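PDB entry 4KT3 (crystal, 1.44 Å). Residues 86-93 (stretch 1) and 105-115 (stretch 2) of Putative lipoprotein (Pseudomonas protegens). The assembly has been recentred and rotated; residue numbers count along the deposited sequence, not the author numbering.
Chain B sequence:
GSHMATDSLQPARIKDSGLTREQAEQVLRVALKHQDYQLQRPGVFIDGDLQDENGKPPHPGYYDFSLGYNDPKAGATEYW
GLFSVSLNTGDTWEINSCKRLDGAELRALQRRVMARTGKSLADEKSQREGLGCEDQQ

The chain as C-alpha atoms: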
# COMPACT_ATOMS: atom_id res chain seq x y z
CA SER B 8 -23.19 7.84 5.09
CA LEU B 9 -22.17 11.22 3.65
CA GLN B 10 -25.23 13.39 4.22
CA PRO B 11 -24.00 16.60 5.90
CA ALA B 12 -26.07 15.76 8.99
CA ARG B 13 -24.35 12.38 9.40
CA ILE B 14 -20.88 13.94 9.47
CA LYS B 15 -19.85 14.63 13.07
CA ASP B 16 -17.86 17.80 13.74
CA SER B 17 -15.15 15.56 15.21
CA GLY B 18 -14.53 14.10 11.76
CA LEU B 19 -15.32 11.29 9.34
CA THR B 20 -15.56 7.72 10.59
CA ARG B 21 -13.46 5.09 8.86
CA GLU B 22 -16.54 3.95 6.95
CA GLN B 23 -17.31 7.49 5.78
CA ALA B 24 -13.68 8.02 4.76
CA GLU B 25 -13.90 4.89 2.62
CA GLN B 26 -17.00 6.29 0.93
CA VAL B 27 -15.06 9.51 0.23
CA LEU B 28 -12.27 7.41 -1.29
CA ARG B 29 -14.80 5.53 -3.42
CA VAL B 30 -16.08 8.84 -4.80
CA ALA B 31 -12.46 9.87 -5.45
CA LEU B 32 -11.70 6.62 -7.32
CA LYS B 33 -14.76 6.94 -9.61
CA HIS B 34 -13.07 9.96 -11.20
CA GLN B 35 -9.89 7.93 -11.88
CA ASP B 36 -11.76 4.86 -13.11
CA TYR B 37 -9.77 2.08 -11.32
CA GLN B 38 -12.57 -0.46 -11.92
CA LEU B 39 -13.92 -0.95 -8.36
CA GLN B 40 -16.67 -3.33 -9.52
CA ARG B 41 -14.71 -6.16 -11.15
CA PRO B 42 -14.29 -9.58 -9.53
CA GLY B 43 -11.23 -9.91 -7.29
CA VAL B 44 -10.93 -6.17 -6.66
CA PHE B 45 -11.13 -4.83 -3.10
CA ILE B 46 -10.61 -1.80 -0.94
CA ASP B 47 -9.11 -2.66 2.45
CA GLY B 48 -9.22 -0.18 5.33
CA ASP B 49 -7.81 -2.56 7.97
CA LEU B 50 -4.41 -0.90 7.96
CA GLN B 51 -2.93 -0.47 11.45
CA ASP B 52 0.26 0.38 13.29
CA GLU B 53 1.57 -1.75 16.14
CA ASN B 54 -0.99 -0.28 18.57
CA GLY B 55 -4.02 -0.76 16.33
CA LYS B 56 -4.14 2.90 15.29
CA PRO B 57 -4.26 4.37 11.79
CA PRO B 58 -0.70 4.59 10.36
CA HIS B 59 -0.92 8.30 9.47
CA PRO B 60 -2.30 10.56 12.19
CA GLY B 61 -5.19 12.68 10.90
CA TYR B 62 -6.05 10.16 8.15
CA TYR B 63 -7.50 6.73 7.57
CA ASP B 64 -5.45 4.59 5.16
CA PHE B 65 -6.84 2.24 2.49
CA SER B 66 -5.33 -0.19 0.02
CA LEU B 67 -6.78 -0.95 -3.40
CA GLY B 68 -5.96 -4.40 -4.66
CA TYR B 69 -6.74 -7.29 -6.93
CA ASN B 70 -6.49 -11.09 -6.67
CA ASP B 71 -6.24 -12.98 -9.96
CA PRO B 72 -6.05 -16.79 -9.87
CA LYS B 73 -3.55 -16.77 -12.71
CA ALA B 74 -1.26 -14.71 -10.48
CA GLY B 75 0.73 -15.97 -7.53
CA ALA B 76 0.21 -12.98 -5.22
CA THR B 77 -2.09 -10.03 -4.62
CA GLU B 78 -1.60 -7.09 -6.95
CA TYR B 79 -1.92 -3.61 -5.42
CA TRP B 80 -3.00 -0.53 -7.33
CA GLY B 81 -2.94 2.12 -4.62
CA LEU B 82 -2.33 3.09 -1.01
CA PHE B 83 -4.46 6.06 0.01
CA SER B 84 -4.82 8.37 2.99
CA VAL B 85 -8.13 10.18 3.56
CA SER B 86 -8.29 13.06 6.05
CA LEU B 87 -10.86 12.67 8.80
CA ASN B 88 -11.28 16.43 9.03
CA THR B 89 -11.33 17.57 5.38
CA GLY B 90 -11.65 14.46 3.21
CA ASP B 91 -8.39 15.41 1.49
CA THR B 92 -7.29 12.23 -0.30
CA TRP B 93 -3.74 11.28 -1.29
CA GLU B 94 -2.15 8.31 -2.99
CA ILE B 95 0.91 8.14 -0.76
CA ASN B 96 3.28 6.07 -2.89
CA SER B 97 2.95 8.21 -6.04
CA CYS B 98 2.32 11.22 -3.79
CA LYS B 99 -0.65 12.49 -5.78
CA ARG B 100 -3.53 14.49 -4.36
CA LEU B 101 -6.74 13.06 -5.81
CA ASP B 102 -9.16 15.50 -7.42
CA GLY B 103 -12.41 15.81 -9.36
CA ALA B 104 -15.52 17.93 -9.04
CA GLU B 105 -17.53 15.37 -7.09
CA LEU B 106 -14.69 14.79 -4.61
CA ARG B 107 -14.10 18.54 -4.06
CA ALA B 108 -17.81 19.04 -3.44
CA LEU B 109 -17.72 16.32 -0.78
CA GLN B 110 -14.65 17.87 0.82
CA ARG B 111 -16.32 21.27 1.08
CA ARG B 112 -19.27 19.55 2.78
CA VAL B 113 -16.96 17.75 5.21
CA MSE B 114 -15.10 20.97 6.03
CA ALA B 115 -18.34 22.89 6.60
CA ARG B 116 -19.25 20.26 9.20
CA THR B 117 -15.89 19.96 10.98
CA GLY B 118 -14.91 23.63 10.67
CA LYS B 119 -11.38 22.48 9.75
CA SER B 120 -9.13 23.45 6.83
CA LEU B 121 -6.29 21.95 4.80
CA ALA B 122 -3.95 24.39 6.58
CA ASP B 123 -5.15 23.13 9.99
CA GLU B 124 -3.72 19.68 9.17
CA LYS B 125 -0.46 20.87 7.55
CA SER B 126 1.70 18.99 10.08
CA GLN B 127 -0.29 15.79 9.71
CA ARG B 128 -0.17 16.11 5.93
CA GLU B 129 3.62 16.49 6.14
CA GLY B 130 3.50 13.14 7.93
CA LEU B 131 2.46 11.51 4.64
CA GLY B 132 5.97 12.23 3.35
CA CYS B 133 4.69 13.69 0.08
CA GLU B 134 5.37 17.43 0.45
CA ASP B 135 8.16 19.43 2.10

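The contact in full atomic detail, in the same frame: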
# COMPACT_ATOMS: atom_id res chain seq x y z
N SER B 86 -8.24 12.27 4.83
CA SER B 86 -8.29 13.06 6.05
C SER B 86 -9.64 12.99 6.72
O SER B 86 -10.66 13.18 6.07
CB SER B 86 -7.97 14.53 5.80
OG SER B 86 -8.46 15.34 6.87
N LEU B 87 -9.64 12.71 8.02
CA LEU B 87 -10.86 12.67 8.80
C LEU B 87 -11.54 14.03 8.86
O LEU B 87 -12.75 14.12 9.00
CB LEU B 87 -10.57 12.26 10.24
CG LEU B 87 -10.37 10.79 10.56
CD1 LEU B 87 -9.10 10.30 9.93
CD2 LEU B 87 -10.32 10.62 12.07
N ASN B 88 -10.74 15.10 8.80
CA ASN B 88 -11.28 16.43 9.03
C ASN B 88 -11.63 17.22 7.78
O ASN B 88 -12.39 18.19 7.85
CB ASN B 88 -10.32 17.25 9.90
CG ASN B 88 -10.45 16.93 11.38
OD1 ASN B 88 -11.52 16.55 11.85
ND2 ASN B 88 -9.35 17.06 12.11
N THR B 89 -11.08 16.83 6.63
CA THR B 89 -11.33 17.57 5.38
C THR B 89 -11.70 16.68 4.19
O THR B 89 -12.15 17.19 3.17
CB THR B 89 -10.11 18.35 4.93
OG1 THR B 89 -9.09 17.42 4.55
CG2 THR B 89 -9.58 19.26 6.04
N GLY B 90 -11.49 15.38 4.32
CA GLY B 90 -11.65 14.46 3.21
C GLY B 90 -10.56 14.55 2.16
O GLY B 90 -10.65 13.89 1.12
N ASP B 91 -9.53 15.36 2.40
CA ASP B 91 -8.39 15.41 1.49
C ASP B 91 -7.87 13.99 1.30
O ASP B 91 -7.60 13.29 2.29
CB ASP B 91 -7.28 16.31 2.06
CG ASP B 91 -6.28 16.78 1.01
OD1 ASP B 91 -6.63 16.88 -0.19
OD2 ASP B 91 -5.13 17.07 1.41
N THR B 92 -7.67 13.60 0.04
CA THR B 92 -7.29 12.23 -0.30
C THR B 92 -6.01 12.19 -1.13
O THR B 92 -5.91 12.84 -2.17
CB THR B 92 -8.44 11.52 -1.04
OG1 THR B 92 -9.59 11.50 -0.20
CG2 THR B 92 -8.06 10.09 -1.44
N TRP B 93 -5.03 11.43 -0.63
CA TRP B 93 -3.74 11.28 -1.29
C TRP B 93 -3.43 9.82 -1.59
O TRP B 93 -3.71 8.94 -0.79
CB TRP B 93 -2.62 11.82 -0.40
CG TRP B 93 -2.57 13.31 -0.31
CD1 TRP B 93 -3.39 14.12 0.42
CD2 TRP B 93 -1.64 14.16 -0.98
NE1 TRP B 93 -3.03 15.43 0.25
CE2 TRP B 93 -1.97 15.49 -0.61
CE3 TRP B 93 -0.58 13.95 -1.85
CZ2 TRP B 93 -1.25 16.59 -1.08
CZ3 TRP B 93 0.13 15.04 -2.32
CH2 TRP B 93 -0.22 16.34 -1.94
N GLU B 105 -16.69 16.01 -8.09
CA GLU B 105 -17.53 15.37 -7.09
C GLU B 105 -16.79 15.24 -5.75
O GLU B 105 -17.38 15.45 -4.69
CB GLU B 105 -18.02 14.00 -7.58
N LEU B 106 -15.50 14.92 -5.81
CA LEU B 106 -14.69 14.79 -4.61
C LEU B 106 -14.56 16.15 -3.89
O LEU B 106 -14.72 16.23 -2.68
CB LEU B 106 -13.30 14.24 -4.95
CG LEU B 106 -12.30 14.17 -3.79
CD1 LEU B 106 -12.79 13.25 -2.67
CD2 LEU B 106 -10.94 13.73 -4.31
N ARG B 107 -14.26 17.20 -4.65
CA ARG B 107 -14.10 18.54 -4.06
C ARG B 107 -15.39 19.01 -3.39
O ARG B 107 -15.36 19.65 -2.34
CB ARG B 107 -13.70 19.55 -5.14
CG ARG B 107 -12.25 19.40 -5.63
CD ARG B 107 -11.23 19.82 -4.57
NE ARG B 107 -9.85 19.57 -5.02
CZ ARG B 107 -9.19 18.43 -4.84
NH1 ARG B 107 -7.95 18.31 -5.29
NH2 ARG B 107 -9.75 17.41 -4.21
N ALA B 108 -16.52 18.69 -4.01
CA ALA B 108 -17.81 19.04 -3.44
C ALA B 108 -18.00 18.34 -2.09
O ALA B 108 -18.48 18.94 -1.13
CB ALA B 108 -18.94 18.67 -4.41
N LEU B 109 -17.62 17.07 -2.02
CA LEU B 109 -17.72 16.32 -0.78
C LEU B 109 -16.82 16.92 0.29
O LEU B 109 -17.20 17.04 1.46
CB LEU B 109 -17.31 14.86 -1.00
CG LEU B 109 -18.39 13.81 -0.81
CD1 LEU B 109 -17.74 12.43 -0.89
CD2 LEU B 109 -19.16 14.00 0.51
N GLN B 110 -15.61 17.30 -0.11
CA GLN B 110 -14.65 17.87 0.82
C GLN B 110 -15.15 19.19 1.39
O GLN B 110 -14.99 19.45 2.58
CB GLN B 110 -13.29 18.03 0.15
CG GLN B 110 -12.67 16.67 -0.17
CD GLN B 110 -11.54 16.73 -1.18
OE1 GLN B 110 -11.47 17.62 -2.02
NE2 GLN B 110 -10.65 15.74 -1.12
N ARG B 111 -15.78 20.03 0.56
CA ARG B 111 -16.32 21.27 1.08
C ARG B 111 -17.44 20.99 2.09
O ARG B 111 -17.61 21.74 3.04
CB ARG B 111 -16.85 22.16 -0.05
CG ARG B 111 -15.75 22.74 -0.94
CD ARG B 111 -16.32 23.75 -1.95
NE ARG B 111 -17.25 23.14 -2.89
CZ ARG B 111 -16.93 22.63 -4.08
NH1 ARG B 111 -15.68 22.64 -4.51
NH2 ARG B 111 -17.88 22.11 -4.86
N ARG B 112 -18.20 19.92 1.86
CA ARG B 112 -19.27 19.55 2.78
C ARG B 112 -18.67 19.07 4.10
O ARG B 112 -19.14 19.44 5.17
CB ARG B 112 -20.15 18.47 2.16
CG ARG B 112 -21.21 17.90 3.08
CD ARG B 112 -21.87 16.66 2.46
NE ARG B 112 -22.19 16.83 1.05
CZ ARG B 112 -22.57 15.84 0.24
NH1 ARG B 112 -22.83 16.07 -1.03
NH2 ARG B 112 -22.68 14.60 0.72
N VAL B 113 -17.63 18.25 4.02
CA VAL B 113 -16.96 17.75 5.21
C VAL B 113 -16.41 18.92 6.02
O VAL B 113 -16.61 18.99 7.23
CB VAL B 113 -15.84 16.78 4.85
CG1 VAL B 113 -15.00 16.43 6.08
CG2 VAL B 113 -16.42 15.52 4.23
N MSE B 114 -15.72 19.83 5.35
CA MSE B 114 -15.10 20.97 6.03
C MSE B 114 -16.13 21.90 6.66
O MSE B 114 -15.86 22.49 7.71
CB MSE B 114 -14.18 21.75 5.07
CG MSE B 114 -12.86 21.00 4.80
SE MSE B 114 -11.59 22.02 3.77
CE MSE B 114 -12.51 21.99 2.05
N ALA B 115 -17.29 22.03 6.04
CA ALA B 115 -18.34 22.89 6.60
C ALA B 115 -18.90 22.27 7.87
O ALA B 115 -19.41 22.97 8.73
CB ALA B 115 -19.45 23.13 5.58
O HOH W 1 -8.04 15.43 -2.26

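Residues 105-115 lie within a helix. Residues 86-93 form a turn that runs into a strand at Thr-92. The turn is closed by backbone hydrogen bonds from Gly-90 N to Ser-86 O (2.9 Å) and from Ser-86 N to Asp-91 O (2.8 Å). It meets the helix most closely at Thr-89 and Gly-90, whose CA atoms lie 5.1 Å from those of Met-114 and Gln-110 respectively. Gly-90 has a positive phi, which favours glycine. A CB here would point toward the helix and sit tight against Gln-110 CG.

One direct hydrogen bond joins the stretches: Gln-110 NE2 donates to Gly-90 O (2.9 Å, nearly linear). Gly-90 O also accepts from Thr-92 OG1 (2.9 Å). Arg-107 NH2 donates to Gln-110 OE1 (2.8 Å), so both ends of the amide are used. Water 1 accepts from Gln-110 NE2 (2.9 Å) and from Thr-92 N (3.0 Å), adding a bridge between helix and strand.

The remaining contacts are van der Waals packing, in which side-chain carbons of the helix rest largely against backbone atoms of the turn. Val-113 points toward the turn, and its CG1 lies 3.6 Å from Asn-88 O. Selenomethionine Met-114 places CG 3.8 Å from Thr-89 CB. Thr-89 OG1 accepts from Asp-91 N (3.0 Å), so this buried hydroxyl serves the turn itself. Leu-106 CD1 approaches Thr-92 OG1 more loosely, at 4.4 Å.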